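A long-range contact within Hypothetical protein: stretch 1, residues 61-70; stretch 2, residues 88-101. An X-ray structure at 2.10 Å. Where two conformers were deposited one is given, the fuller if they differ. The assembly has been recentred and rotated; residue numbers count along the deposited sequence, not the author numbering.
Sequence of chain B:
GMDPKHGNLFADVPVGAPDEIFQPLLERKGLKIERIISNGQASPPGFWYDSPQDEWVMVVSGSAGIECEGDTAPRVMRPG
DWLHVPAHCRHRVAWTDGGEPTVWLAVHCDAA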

# COMPACT_ATOMS: atom_id res chain seq x y z
N SER B 61 -7.24 -3.57 6.75
CA SER B 61 -8.46 -3.86 7.47
C SER B 61 -8.15 -4.91 8.52
O SER B 61 -7.14 -5.59 8.44
CB SER B 61 -9.59 -4.36 6.57
OG SER B 61 -9.20 -5.55 5.90
N GLY B 62 -9.02 -5.01 9.54
CA GLY B 62 -8.73 -5.90 10.67
C GLY B 62 -7.67 -5.33 11.60
O GLY B 62 -7.65 -4.13 11.85
N SER B 63 -6.86 -6.19 12.18
CA SER B 63 -5.87 -5.77 13.18
C SER B 63 -4.87 -6.88 13.41
O SER B 63 -5.14 -8.05 13.10
CB SER B 63 -6.51 -5.38 14.53
OG SER B 63 -7.16 -6.48 15.15
N ALA B 64 -3.73 -6.52 13.98
CA ALA B 64 -2.65 -7.47 14.20
C ALA B 64 -1.63 -6.98 15.22
O ALA B 64 -1.68 -5.86 15.72
CB ALA B 64 -1.92 -7.74 12.82
N GLY B 65 -0.71 -7.88 15.52
CA GLY B 65 0.49 -7.58 16.26
C GLY B 65 1.63 -8.25 15.52
O GLY B 65 1.47 -9.35 15.01
N ILE B 66 2.75 -7.54 15.41
CA ILE B 66 3.97 -8.04 14.81
C ILE B 66 5.13 -7.77 15.75
O ILE B 66 5.25 -6.67 16.27
CB ILE B 66 4.29 -7.34 13.49
CG1 ILE B 66 3.31 -7.80 12.41
CG2 ILE B 66 5.74 -7.64 13.03
CD1 ILE B 66 3.71 -7.45 10.99
N GLU B 67 6.00 -8.75 15.90
CA GLU B 67 7.23 -8.62 16.66
C GLU B 67 8.48 -8.66 15.78
O GLU B 67 8.68 -9.62 15.01
CB GLU B 67 7.34 -9.76 17.66
CG GLU B 67 8.46 -9.55 18.67
CD GLU B 67 8.53 -10.65 19.72
OE1 GLU B 67 7.54 -11.38 19.93
OE2 GLU B 67 9.62 -10.78 20.32
N CYS B 68 9.33 -7.65 15.90
CA CYS B 68 10.62 -7.65 15.25
C CYS B 68 11.63 -8.08 16.27
O CYS B 68 11.55 -7.67 17.42
CB CYS B 68 10.98 -6.27 14.76
SG CYS B 68 9.97 -5.73 13.44
N GLU B 69 12.57 -8.93 15.88
CA GLU B 69 13.57 -9.45 16.80
C GLU B 69 14.38 -8.31 17.40
O GLU B 69 14.71 -7.33 16.71
CB GLU B 69 14.51 -10.42 16.09
CG GLU B 69 15.24 -11.35 17.03
CD GLU B 69 15.87 -12.51 16.29
OE1 GLU B 69 16.65 -12.23 15.34
OE2 GLU B 69 15.58 -13.68 16.65
N GLY B 70 14.69 -8.42 18.69
CA GLY B 70 15.35 -7.31 19.41
C GLY B 70 14.39 -6.30 20.04
O GLY B 70 14.81 -5.48 20.87
N HIS B 88 17.04 -9.29 6.20
CA HIS B 88 17.66 -10.03 7.29
C HIS B 88 17.23 -9.67 8.70
O HIS B 88 17.69 -10.32 9.64
CB HIS B 88 19.18 -10.14 7.10
CG HIS B 88 19.53 -10.77 5.80
ND1 HIS B 88 19.11 -12.04 5.46
CD2 HIS B 88 20.18 -10.28 4.72
CE1 HIS B 88 19.51 -12.32 4.23
NE2 HIS B 88 20.17 -11.27 3.76
N CYS B 89 16.38 -8.65 8.87
CA CYS B 89 15.77 -8.35 10.18
C CYS B 89 14.64 -9.33 10.30
O CYS B 89 13.83 -9.42 9.41
CB CYS B 89 15.18 -6.95 10.27
SG CYS B 89 14.09 -6.74 11.73
N ARG B 90 14.61 -10.07 11.40
CA ARG B 90 13.64 -11.14 11.58
C ARG B 90 12.40 -10.63 12.26
O ARG B 90 12.46 -9.74 13.10
CB ARG B 90 14.26 -12.32 12.34
CG ARG B 90 15.55 -12.88 11.70
CD ARG B 90 15.75 -14.37 11.97
NE ARG B 90 15.78 -14.75 13.40
CZ ARG B 90 15.65 -16.00 13.86
NH1 ARG B 90 15.46 -17.03 13.04
NH2 ARG B 90 15.68 -16.25 15.17
N HIS B 91 11.25 -11.19 11.85
CA HIS B 91 9.99 -10.77 12.42
C HIS B 91 8.96 -11.92 12.38
O HIS B 91 9.14 -12.94 11.72
CB HIS B 91 9.50 -9.46 11.75
CG HIS B 91 8.82 -9.65 10.42
ND1 HIS B 91 9.51 -9.96 9.26
CD2 HIS B 91 7.52 -9.56 10.07
CE1 HIS B 91 8.65 -10.06 8.27
NE2 HIS B 91 7.44 -9.84 8.73
N ARG B 92 7.92 -11.76 13.17
CA ARG B 92 6.86 -12.74 13.23
C ARG B 92 5.55 -12.03 13.49
O ARG B 92 5.54 -10.91 13.98
CB ARG B 92 7.14 -13.77 14.33
CG ARG B 92 7.35 -13.19 15.75
CD ARG B 92 7.63 -14.31 16.76
NE ARG B 92 6.39 -14.92 17.26
CZ ARG B 92 5.83 -16.05 16.80
NH1 ARG B 92 6.41 -16.81 15.88
NH2 ARG B 92 4.68 -16.44 17.35
N VAL B 93 4.45 -12.71 13.14
CA VAL B 93 3.12 -12.24 13.41
C VAL B 93 2.71 -12.83 14.76
O VAL B 93 2.57 -14.05 14.90
CB VAL B 93 2.14 -12.65 12.28
CG1 VAL B 93 0.74 -12.20 12.62
CG2 VAL B 93 2.60 -12.02 10.98
N ALA B 94 2.56 -11.95 15.76
CA ALA B 94 2.18 -12.38 17.10
C ALA B 94 0.67 -12.75 17.15
O ALA B 94 0.29 -13.69 17.84
CB ALA B 94 2.52 -11.29 18.08
N TRP B 95 -0.17 -12.02 16.41
CA TRP B 95 -1.60 -12.34 16.33
C TRP B 95 -2.24 -11.58 15.18
O TRP B 95 -1.68 -10.60 14.71
CB TRP B 95 -2.37 -11.99 17.63
CG TRP B 95 -2.59 -10.50 17.85
CD1 TRP B 95 -3.64 -9.75 17.41
CD2 TRP B 95 -1.71 -9.58 18.54
NE1 TRP B 95 -3.47 -8.42 17.75
CE2 TRP B 95 -2.30 -8.29 18.45
CE3 TRP B 95 -0.49 -9.72 19.22
CZ2 TRP B 95 -1.72 -7.17 19.01
CZ3 TRP B 95 0.08 -8.60 19.78
CH2 TRP B 95 -0.53 -7.34 19.68
N THR B 96 -3.43 -12.03 14.77
CA THR B 96 -4.30 -11.30 13.85
C THR B 96 -5.69 -11.27 14.46
O THR B 96 -6.01 -12.09 15.29
CB THR B 96 -4.32 -11.85 12.38
OG1 THR B 96 -4.75 -13.23 12.34
CG2 THR B 96 -2.95 -11.74 11.76
N ASP B 97 -6.52 -10.33 14.00
CA ASP B 97 -7.87 -10.13 14.48
C ASP B 97 -8.65 -11.44 14.51
O ASP B 97 -8.70 -12.20 13.51
CB ASP B 97 -8.59 -9.11 13.58
CG ASP B 97 -9.78 -8.46 14.25
OD1 ASP B 97 -10.78 -9.17 14.52
OD2 ASP B 97 -9.71 -7.24 14.47
N GLY B 98 -9.25 -11.71 15.67
CA GLY B 98 -10.06 -12.93 15.88
C GLY B 98 -11.54 -12.84 15.48
O GLY B 98 -12.26 -13.83 15.55
N GLY B 99 -11.98 -11.66 15.06
CA GLY B 99 -13.36 -11.42 14.75
C GLY B 99 -13.67 -11.13 13.32
O GLY B 99 -14.82 -11.20 12.93
N GLU B 100 -12.66 -10.77 12.54
CA GLU B 100 -12.87 -10.49 11.13
C GLU B 100 -11.59 -10.70 10.36
O GLU B 100 -10.49 -10.83 10.95
CB GLU B 100 -13.32 -9.06 10.92
CG GLU B 100 -12.32 -7.99 11.39
CD GLU B 100 -12.84 -6.56 11.14
OE1 GLU B 100 -13.35 -6.30 10.04
OE2 GLU B 100 -12.70 -5.71 12.03
N PRO B 101 -11.72 -10.79 9.02
CA PRO B 101 -10.46 -10.84 8.25
C PRO B 101 -9.54 -9.64 8.46
O PRO B 101 -9.98 -8.51 8.69
CB PRO B 101 -10.94 -10.91 6.78
CG PRO B 101 -12.29 -11.41 6.81
CD PRO B 101 -12.90 -10.93 8.14
O HOH W 1 -5.97 -6.86 17.41
O HOH W 2 5.41 -12.87 18.85
O HOH W 3 16.81 -9.96 13.52

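What ties the two backbones together? Strands 64-68 and 91-96 run antiparallel, and the ladder between them is built mostly from main-chain hydrogen bonds. Glu 67 and Arg 92 bond reciprocally, Glu 67 N to Arg 92 O and Arg 92 N to Glu 67 O, both at 2.9 Å. Beyond them, Glu 69 N reaches Arg 90 O at 2.9 Å. At Gly 65 a beta bulge shifts the register: its N donates to Trp 95 O (3.0 Å), while its O accepts from Ala 94 N (2.9 Å) and, weakly, from Trp 95 N (3.4 Å).

Why does glycine suit position 65? The six-membered ring of Trp 95 lies over it, with Gly 65 CA 3.4 Å from the ring centroid and almost on the ring normal, a CH-pi contact. A CB here would clash with Trp 95 CZ3. Gly 62 is similarly constrained: its phi is positive, and a CB would run into Pro 101 O.

Which polar side chains add to the ladder? Glu 69 and Arg 90 form a salt bridge, Glu 69 OE2 to Arg 90 NH2 at 3.0 Å, with the carboxylate at the guanidinium edge, where the N-H groups point. At the other end, Ser 63 OG donates to Asp 97 OD2 (2.7 Å), and Asp 97 N returns a bond to Ser 63 O (2.8 Å). Asp 97 OD1 meanwhile accepts from Gly 99 N at 2.8 Å, steadying the turn. Water 1 joins Ser 63 OG to Trp 95 NE1; water 2 links Glu 67 OE1 to Arg 92 NE, which are too far apart for a salt bridge.

What is buried? Ala 64, Ile 66, Cys 68, His 91, Val 93 and Thr 96 share one sheet face, all buried. Ile 66 CG2 meets the His 91 ring edge at CD2 (4.0 Å), and small Ala 64 places CB 4.3 Å from Thr 96 CG2.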